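Cellulosomal scaffoldin adaptor protein B (PDB 3BWZ) serves as an adaptor scaffoldin of the cellulosome, here through one of its type II cohesin modules, which probably bind a type II dockerin of a partner scaffoldin. Local coordinates at residues Leu39-Asp44 against Ile128-Thr133; Ser61-Ala66 against Leu76-Asp81; Ala66-Asn71 against Thr110-Val115. All blocks are in the same frame, centred on the assembly; numbering follows the deposited sequence.

Contact 1: residues Leu39-Asp44 against Ile128-Thr133; sequences LNMKYD and ISFEDT
Lys42 and Ser129 form the hydrogen-bonded pair of an antiparallel ladder, and Met41 and Phe130 form the non-hydrogen-bonded pair beside it. Lys42 N donates to Ser129 O (2.9 Å), and Ser129 N returns a nearly straight bond to Lys42 O (172°). In the conformer described, Ser129 OG sits between its own backbone N and carbonyl carbon (chi1 50°) and adds a weak bond to the same Lys42 O. Past the end of strand 128-130 the pairing runs one bond further, Glu131 N giving to Asn40 O at 3.0 Å. That oxygen also lies at the edge of the Phe130 ring, in its plane, and takes a CA-H...O contact from Phe130 CA (3.2 Å).

The apolar contacts gather on the face carrying Met41 and Phe130. In the Met41 conformer described, CG lies 3.6 Å from Phe130 CE2, and the methyl end turns the other way, Met41 CE meeting Ile128 CG2 at 3.6 Å. Leu39, two residues before Met41, brings its CB near the same Phe130 CE2. On the reverse face the Lys42 stem crosses the Glu131 carboxylate in the conformer described, Lys42 CG being 3.4 Å from Glu131 OE2, but the ammonium goes past it to Tyr43 O and Lys86 O; Lys42 NZ and Glu131 OE2 stay 5.6 Å apart. Beyond the ladder Thr133 CG2 packs against the amide group of Asn40.

Both strands have a second neighbour. Strand 88-94 pairs with the far edge of strand 34-42, and strand 158-165 with that of strand 126-130, where Gln161 also takes Phe130 N. Ile26 of strand 21-29 packs on Leu39, Met41 and Phe130, and strand 6-11 adds Ile7 on Leu39 and Ile9 on Phe130.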
loop_
_atom_site.group_PDB
_atom_site.type_symbol
_atom_site.label_atom_id
_atom_site.label_comp_id
_atom_site.label_asym_id
_atom_site.label_seq_id
_atom_site.Cartn_x
_atom_site.Cartn_y
_atom_site.Cartn_z
ATOM N N LEU A 39 -1.285 4.513 5.302
ATOM C CA LEU A 39 -1.860 3.189 5.140
ATOM C C LEU A 39 -1.345 2.253 6.205
ATOM O O LEU A 39 -0.198 2.345 6.625
ATOM C CB LEU A 39 -1.542 2.630 3.748
ATOM C CG LEU A 39 -1.966 3.527 2.579
ATOM C CD1 LEU A 39 -1.466 2.940 1.278
ATOM C CD2 LEU A 39 -3.477 3.734 2.501
ATOM N N ASN A 40 -2.194 1.313 6.594
ATOM C CA ASN A 40 -1.860 0.293 7.575
ATOM C C ASN A 40 -2.182 -1.058 6.975
ATOM O O ASN A 40 -3.354 -1.422 6.856
ATOM C CB ASN A 40 -2.660 0.545 8.859
ATOM C CG ASN A 40 -2.230 -0.322 9.997
ATOM O OD1 ASN A 40 -2.977 -1.253 10.430
ATOM N ND2 ASN A 40 -1.044 -0.077 10.497
ATOM N N MET A 41 -1.132 -1.789 6.622
ATOM C CA MET A 41 -1.243 -3.084 5.957
ATOM C C MET A 41 -0.958 -4.199 6.945
ATOM O O MET A 41 -0.114 -4.076 7.834
ATOM C CB MET A 41 -0.280 -3.217 4.816
ATOM C CG MET A 41 -0.617 -2.324 3.680
ATOM S SD MET A 41 0.592 -2.397 2.372
ATOM C CE MET A 41 0.388 -4.054 1.731
ATOM N N LYS A 42 -1.646 -5.322 6.765
ATOM C CA LYS A 42 -1.479 -6.519 7.578
ATOM C C LYS A 42 -1.245 -7.728 6.684
ATOM O O LYS A 42 -1.897 -7.910 5.668
ATOM C CB LYS A 42 -2.732 -6.734 8.435
ATOM C CG LYS A 42 -2.719 -7.942 9.350
ATOM C CD LYS A 42 -1.835 -7.742 10.557
ATOM C CE LYS A 42 -1.791 -8.972 11.435
ATOM N NZ LYS A 42 -1.087 -10.107 10.778
ATOM N N TYR A 43 -0.295 -8.548 7.090
ATOM C CA TYR A 43 0.007 -9.808 6.408
ATOM C C TYR A 43 0.380 -10.833 7.463
ATOM O O TYR A 43 0.626 -10.477 8.621
ATOM C CB TYR A 43 1.127 -9.635 5.355
ATOM C CG TYR A 43 2.445 -9.249 5.968
ATOM C CD1 TYR A 43 3.399 -10.195 6.284
ATOM C CD2 TYR A 43 2.705 -7.938 6.305
ATOM C CE1 TYR A 43 4.588 -9.855 6.901
ATOM C CE2 TYR A 43 3.900 -7.571 6.921
ATOM C CZ TYR A 43 4.837 -8.529 7.225
ATOM O OH TYR A 43 5.991 -8.157 7.875
ATOM N N ASP A 44 0.443 -12.101 7.064
ATOM C CA ASP A 44 0.783 -13.172 7.986
ATOM C C ASP A 44 2.278 -13.410 7.885
ATOM O O ASP A 44 2.751 -13.892 6.868
ATOM C CB ASP A 44 0.003 -14.454 7.631
ATOM C CG ASP A 44 0.284 -15.589 8.582
ATOM O OD1 ASP A 44 1.303 -15.532 9.317
ATOM O OD2 ASP A 44 -0.518 -16.548 8.582
ATOM N N ILE A 128 -3.413 -10.316 2.223
ATOM C CA ILE A 128 -2.736 -9.055 2.442
ATOM C C ILE A 128 -3.866 -8.033 2.546
ATOM O O ILE A 128 -4.629 -7.841 1.599
ATOM C CB ILE A 128 -1.755 -8.725 1.280
ATOM C CG1 ILE A 128 -0.670 -9.819 1.162
ATOM C CG2 ILE A 128 -1.102 -7.364 1.503
ATOM C CD1 ILE A 128 -0.030 -9.841 -0.222
ATOM N N SER A 129 -3.978 -7.384 3.693
ATOM C CA SER A 129 -5.118 -6.542 3.986
ATOM C C SER A 129 -4.698 -5.135 4.374
ATOM O O SER A 129 -3.527 -4.874 4.663
ATOM C CB SER A 129 -5.929 -7.081 5.143
ATOM O OG SER A 129 -5.153 -7.379 6.241
ATOM N N PHE A 130 -5.680 -4.232 4.383
ATOM C CA PHE A 130 -5.563 -2.992 5.149
ATOM C C PHE A 130 -6.414 -3.193 6.377
ATOM O O PHE A 130 -7.475 -3.807 6.301
ATOM C CB PHE A 130 -6.139 -1.806 4.408
ATOM C CG PHE A 130 -5.375 -1.381 3.196
ATOM C CD1 PHE A 130 -6.033 -1.132 2.006
ATOM C CD2 PHE A 130 -4.031 -1.081 3.286
ATOM C CE1 PHE A 130 -5.372 -0.664 0.907
ATOM C CE2 PHE A 130 -3.343 -0.622 2.171
ATOM C CZ PHE A 130 -4.034 -0.405 0.974
ATOM N N GLU A 131 -5.987 -2.666 7.522
ATOM C CA GLU A 131 -6.688 -2.882 8.805
ATOM C C GLU A 131 -6.731 -1.595 9.617
ATOM O O GLU A 131 -5.732 -0.881 9.681
ATOM C CB GLU A 131 -5.982 -3.975 9.614
ATOM C CG GLU A 131 -6.186 -5.389 9.038
ATOM C CD GLU A 131 -6.022 -6.495 10.084
ATOM O OE1 GLU A 131 -6.722 -7.524 9.979
ATOM O OE2 GLU A 131 -5.204 -6.340 11.018
ATOM N N ASP A 132 -7.846 -1.351 10.290
ATOM C CA ASP A 132 -7.908 -0.297 11.284
ATOM C C ASP A 132 -6.910 -0.598 12.434
ATOM O O ASP A 132 -6.442 -1.731 12.623
ATOM C CB ASP A 132 -9.342 -0.093 11.768
ATOM C CG ASP A 132 -10.228 0.645 10.777
ATOM O OD1 ASP A 132 -9.763 1.233 9.781
ATOM O OD2 ASP A 132 -11.445 0.665 11.075
ATOM N N THR A 133 -6.513 0.455 13.142
ATOM C CA THR A 133 -5.474 0.390 14.136
ATOM C C THR A 133 -5.631 1.550 15.103
ATOM O O THR A 133 -6.044 2.655 14.724
ATOM C CB THR A 133 -4.090 0.482 13.468
ATOM O OG1 THR A 133 -3.106 0.801 14.454
ATOM C CG2 THR A 133 -4.044 1.534 12.337
#

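Contact 2: residues Ser61-Ala66 against Leu76-Asp81; sequences STMPGA and LRQVAD. With NO3 (nitrate ion), chain B.
The loop that leads into the short strand 65-66 lies over strand 77-83 of the cohesin sheet, and Met63 meets Gln78 and Ala80 there. The Met63 side chain reaches across with CG anti to its backbone N (chi1 -170°) and then bends, crossing Gln78 at about a right angle. In the conformer described, Met63 CG and CE both touch Gln78 OE1, the CG contact being 3.5 Å, and Met63 SD lies 3.7 Å from Val79 O. Ala80 CB packs against the peptide carbonyls of the loop, 3.3 Å from Thr62 O, an oxygen that also accepts from the side-chain amide of Asn82.

The polar links between the two segments run through water. One water donates to Ser61 O and accepts from Ala80 N at 3.0 Å, using a strand N-H that points away from strand 88-94. A second donates both to Pro64 O and to Gln78 OE1, 2.7 Å from each, and ties the amide of Gln78 to the backbone just ahead of Gly65. Beyond it, Ala66 N gives a straight bond to O3 of a nitrate ion (2.9 Å, 173°), which Ser53 OG also holds; the ion probably came from the crystallisation liquor.

Phe91 and Lys93 of strand 88-94 continue this packing, and the loop packs against an outer strand at the surface of the beta-sandwich typical of cohesin modules.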
loop_
_atom_site.group_PDB
_atom_site.type_symbol
_atom_site.label_atom_id
_atom_site.label_comp_id
_atom_site.label_asym_id
_atom_site.label_seq_id
_atom_site.Cartn_x
_atom_site.Cartn_y
_atom_site.Cartn_z
ATOM N N SER A 61 11.843 -0.025 9.749
ATOM C CA SER A 61 11.714 1.329 9.198
ATOM C C SER A 61 11.625 1.411 7.678
ATOM O O SER A 61 11.492 2.496 7.148
ATOM C CB SER A 61 12.874 2.215 9.681
ATOM O OG SER A 61 14.138 1.733 9.271
ATOM N N THR A 62 11.690 0.279 6.975
ATOM C CA THR A 62 11.733 0.324 5.525
ATOM C C THR A 62 10.406 0.807 4.933
ATOM O O THR A 62 9.335 0.332 5.288
ATOM C CB THR A 62 12.047 -1.054 4.938
ATOM O OG1 THR A 62 13.240 -1.578 5.549
ATOM C CG2 THR A 62 12.157 -1.042 3.439
ATOM N N MET A 63 10.526 1.740 4.002
ATOM C CA MET A 63 9.407 2.251 3.262
ATOM C C MET A 63 9.077 1.325 2.068
ATOM O O MET A 63 9.967 0.757 1.463
ATOM C CB MET A 63 9.803 3.650 2.797
ATOM C CG MET A 63 8.727 4.467 2.203
ATOM S SD MET A 63 7.602 5.053 3.474
ATOM C CE MET A 63 6.236 5.589 2.442
ATOM N N PRO A 64 7.792 1.205 1.703
ATOM C CA PRO A 64 7.437 0.542 0.449
ATOM C C PRO A 64 8.142 1.146 -0.755
ATOM O O PRO A 64 8.608 2.284 -0.723
ATOM C CB PRO A 64 5.919 0.735 0.376
ATOM C CG PRO A 64 5.519 0.794 1.806
ATOM C CD PRO A 64 6.587 1.635 2.422
ATOM N N GLY A 65 8.208 0.370 -1.816
ATOM C CA GLY A 65 8.778 0.838 -3.056
ATOM C C GLY A 65 7.938 1.877 -3.762
ATOM O O GLY A 65 6.724 2.016 -3.538
ATOM N N ALA A 66 8.610 2.611 -4.643
ATOM C CA ALA A 66 7.973 3.642 -5.442
ATOM C C ALA A 66 6.897 3.037 -6.332
ATOM O O ALA A 66 7.004 1.913 -6.808
ATOM C CB ALA A 66 9.012 4.361 -6.280
ATOM N N LEU A 76 8.401 15.423 -0.941
ATOM C CA LEU A 76 7.731 14.221 -0.469
ATOM C C LEU A 76 8.233 13.838 0.905
ATOM O O LEU A 76 9.436 13.742 1.148
ATOM C CB LEU A 76 7.998 13.037 -1.427
ATOM C CG LEU A 76 7.204 11.737 -1.136
ATOM C CD1 LEU A 76 5.802 11.916 -1.616
ATOM C CD2 LEU A 76 7.858 10.522 -1.791
ATOM N N ARG A 77 7.290 13.587 1.803
ATOM C CA ARG A 77 7.586 13.074 3.143
ATOM C C ARG A 77 7.173 11.608 3.172
ATOM O O ARG A 77 6.028 11.263 2.839
ATOM C CB ARG A 77 6.819 13.863 4.214
ATOM C CG ARG A 77 7.008 13.334 5.619
ATOM C CD ARG A 77 6.292 14.161 6.712
ATOM N NE ARG A 77 6.517 13.647 8.082
ATOM C CZ ARG A 77 5.768 12.705 8.668
ATOM N NH1 ARG A 77 4.738 12.144 8.040
ATOM N NH2 ARG A 77 6.048 12.307 9.887
ATOM N N GLN A 78 8.107 10.756 3.562
ATOM C CA GLN A 78 7.908 9.308 3.622
ATOM C C GLN A 78 8.420 8.795 4.943
ATOM O O GLN A 78 9.567 9.077 5.306
ATOM C CB GLN A 78 8.751 8.608 2.536
ATOM C CG GLN A 78 8.413 8.952 1.147
ATOM C CD GLN A 78 8.905 7.914 0.223
ATOM O OE1 GLN A 78 8.153 7.008 -0.126
ATOM N NE2 GLN A 78 10.168 8.004 -0.178
ATOM N N VAL A 79 7.595 8.053 5.669
ATOM C CA VAL A 79 8.043 7.399 6.876
ATOM C C VAL A 79 7.261 6.118 7.055
ATOM O O VAL A 79 6.091 6.031 6.663
ATOM C CB VAL A 79 7.956 8.305 8.104
ATOM C CG1 VAL A 79 6.569 8.600 8.442
ATOM C CG2 VAL A 79 8.712 7.699 9.279
ATOM N N ALA A 80 7.911 5.135 7.646
ATOM C CA ALA A 80 7.315 3.840 7.912
ATOM C C ALA A 80 7.687 3.344 9.281
ATOM O O ALA A 80 8.798 3.572 9.757
ATOM C CB ALA A 80 7.732 2.799 6.852
ATOM N N ASP A 81 6.769 2.601 9.879
ATOM C CA ASP A 81 7.037 1.836 11.093
ATOM C C ASP A 81 6.368 0.479 10.926
ATOM O O ASP A 81 5.154 0.392 10.736
ATOM C CB ASP A 81 6.537 2.539 12.350
ATOM C CG ASP A 81 6.938 1.803 13.603
ATOM O OD1 ASP A 81 8.149 1.598 13.804
ATOM O OD2 ASP A 81 6.073 1.381 14.366
HETATM N N NO3 B . 12.195 1.132 -5.181
HETATM O O1 NO3 B . 11.763 0.269 -6.188
HETATM O O2 NO3 B . 12.954 0.592 -4.149
HETATM O O3 NO3 B . 11.511 2.347 -5.000
HETATM O O HOH W 1 10.917 5.166 7.798
HETATM O O HOH W 2 7.432 4.663 -1.309
#

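Contact 3: residues Ala66-Asn71 against Thr110-Val115; sequences AGTILN and TGTVAV. With NO3 (nitrate ion), chain B.
Thr112 O is gripped by two successive amides of the loop: Thr68 N at 2.8 Å and Ile69 N at 3.2 Å. The first lies in the carbonyl plane on a lone pair but is bent at its hydrogen (135°); the second is straighter and tilted from that plane. Gly67 CA adds a CA-H...O contact to the same oxygen at 3.3 Å, and the close approach depends on the missing side chain, since a CB at Gly67 would run into Thr112 O. The return bond uses a side chain. Thr68 OG1, set between its own N and carbonyl carbon (chi1 61°), accepts Thr112 N at 2.9 Å in a nearly straight line (171°). Thr112 is therefore held at both its N-H and its carbonyl, while its own hydroxyl bonds to Asn27.

Ile69 carries most of the apolar contact. Its CD1 reaches Val113 CG1 at 3.7 Å, and its CG2 lies over Gly111 CA, close by Thr110 O, where glycine presents no side chain. Leu70 runs beside Val113, the two side chains pointing the same way, with CD1 4.2 Å from Val113 CB. At the other end Val115 CG2 touches Ala66 O.

Strand 111-120 is flanked on its other edge by strand 21-29. Val113 and Ala114 both bond to Ile26 there, and with the near-helical backbone of Val113 this is consistent with a classic beta bulge. Phe34 of strand 34-42 packs on Ile69, Leu70 and Val113, so the loop covers the sandwich interior at this end of strand 111-120.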
loop_
_atom_site.group_PDB
_atom_site.type_symbol
_atom_site.label_atom_id
_atom_site.label_comp_id
_atom_site.label_asym_id
_atom_site.label_seq_id
_atom_site.Cartn_x
_atom_site.Cartn_y
_atom_site.Cartn_z
ATOM N N ALA A 66 8.610 2.611 -4.643
ATOM C CA ALA A 66 7.973 3.642 -5.442
ATOM C C ALA A 66 6.897 3.037 -6.332
ATOM O O ALA A 66 7.004 1.913 -6.808
ATOM C CB ALA A 66 9.012 4.361 -6.280
ATOM N N GLY A 67 5.877 3.821 -6.588
ATOM C CA GLY A 67 4.866 3.491 -7.556
ATOM C C GLY A 67 4.946 4.396 -8.764
ATOM O O GLY A 67 6.029 4.826 -9.156
ATOM N N THR A 68 3.794 4.652 -9.379
ATOM C CA THR A 68 3.697 5.469 -10.581
ATOM C C THR A 68 3.198 6.885 -10.315
ATOM O O THR A 68 3.222 7.715 -11.226
ATOM C CB THR A 68 2.789 4.807 -11.627
ATOM O OG1 THR A 68 1.513 4.677 -11.057
ATOM C CG2 THR A 68 3.300 3.436 -12.048
ATOM N N ILE A 69 2.775 7.164 -9.090
ATOM C CA ILE A 69 2.416 8.500 -8.662
ATOM C C ILE A 69 3.105 8.772 -7.322
ATOM O O ILE A 69 3.774 7.904 -6.801
ATOM C CB ILE A 69 0.880 8.722 -8.566
ATOM C CG1 ILE A 69 0.212 7.776 -7.571
ATOM C CG2 ILE A 69 0.231 8.657 -9.951
ATOM C CD1 ILE A 69 -1.270 8.066 -7.351
ATOM N N LEU A 70 3.018 10.008 -6.830
ATOM C CA LEU A 70 3.737 10.458 -5.617
ATOM C C LEU A 70 5.242 10.409 -5.826
ATOM O O LEU A 70 6.017 10.203 -4.897
ATOM C CB LEU A 70 3.331 9.733 -4.333
ATOM C CG LEU A 70 1.873 9.887 -3.927
ATOM C CD1 LEU A 70 1.597 9.069 -2.669
ATOM C CD2 LEU A 70 1.500 11.357 -3.721
ATOM N N ASN A 71 5.644 10.687 -7.052
ATOM C CA ASN A 71 7.010 10.606 -7.515
ATOM C C ASN A 71 7.623 11.950 -7.918
ATOM O O ASN A 71 8.783 12.008 -8.343
ATOM C CB ASN A 71 7.021 9.593 -8.700
ATOM C CG ASN A 71 7.216 8.201 -8.273
ATOM O OD1 ASN A 71 7.764 7.849 -7.225
ATOM N ND2 ASN A 71 6.655 7.348 -9.102
ATOM N N THR A 110 -5.218 8.883 -10.166
ATOM C CA THR A 110 -5.248 7.465 -10.510
ATOM C C THR A 110 -3.822 6.999 -10.696
ATOM O O THR A 110 -3.076 7.572 -11.487
ATOM C CB THR A 110 -6.052 7.224 -11.795
ATOM O OG1 THR A 110 -7.411 7.586 -11.534
ATOM C CG2 THR A 110 -5.993 5.770 -12.237
ATOM N N GLY A 111 -3.434 5.947 -9.979
ATOM C CA GLY A 111 -2.107 5.369 -10.145
ATOM C C GLY A 111 -1.723 4.503 -8.982
ATOM O O GLY A 111 -2.530 4.234 -8.100
ATOM N N THR A 112 -0.480 4.039 -9.005
ATOM C CA THR A 112 0.035 3.164 -7.959
ATOM C C THR A 112 0.806 4.020 -6.974
ATOM O O THR A 112 1.807 4.641 -7.346
ATOM C CB THR A 112 0.944 2.066 -8.573
ATOM O OG1 THR A 112 0.179 1.315 -9.528
ATOM C CG2 THR A 112 1.544 1.159 -7.516
ATOM N N VAL A 113 0.340 4.078 -5.739
ATOM C CA VAL A 113 0.971 4.926 -4.759
ATOM C C VAL A 113 2.248 4.326 -4.198
ATOM O O VAL A 113 3.114 5.072 -3.766
ATOM C CB VAL A 113 -0.000 5.333 -3.631
ATOM C CG1 VAL A 113 -1.169 6.112 -4.169
ATOM C CG2 VAL A 113 -0.470 4.206 -2.819
ATOM N N ALA A 114 2.327 3.002 -4.151
ATOM C CA ALA A 114 3.429 2.303 -3.520
ATOM C C ALA A 114 3.316 0.848 -3.907
ATOM O O ALA A 114 2.235 0.372 -4.278
ATOM C CB ALA A 114 3.340 2.461 -1.979
ATOM N N VAL A 115 4.435 0.140 -3.764
ATOM C CA VAL A 115 4.503 -1.277 -4.028
ATOM C C VAL A 115 5.161 -1.963 -2.835
ATOM O O VAL A 115 6.178 -1.496 -2.315
ATOM C CB VAL A 115 5.338 -1.501 -5.299
ATOM C CG1 VAL A 115 5.615 -2.930 -5.562
ATOM C CG2 VAL A 115 4.650 -0.885 -6.490
HETATM N N NO3 B . 12.195 1.132 -5.181
HETATM O O1 NO3 B . 11.763 0.269 -6.188
HETATM O O2 NO3 B . 12.954 0.592 -4.149
HETATM O O3 NO3 B . 11.511 2.347 -5.000
#

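In the fold
Contacts 2 and 3 are continuous. They share Ala66, their centres are about 12 Å apart, and Gly65 N lies 2.8 Å from Val115 O, a probable hydrogen bond between strands 65-66 and 111-120. Leu76 CD2 also packs on Leu70 O at 3.6 Å. The nitrate held at Ala66 N therefore touches both, beside the join. Contact 1 stands apart, with its centre about 15 Å from that of contact 2 and about 18 Å from that of contact 3, on the opposite side of the chain's centre from the latter. Strand 88-94 joins contacts 1 and 2, pairing with strands 34-42 and 77-83, and Ile26 bonds to contact 3 while packing on contact 1.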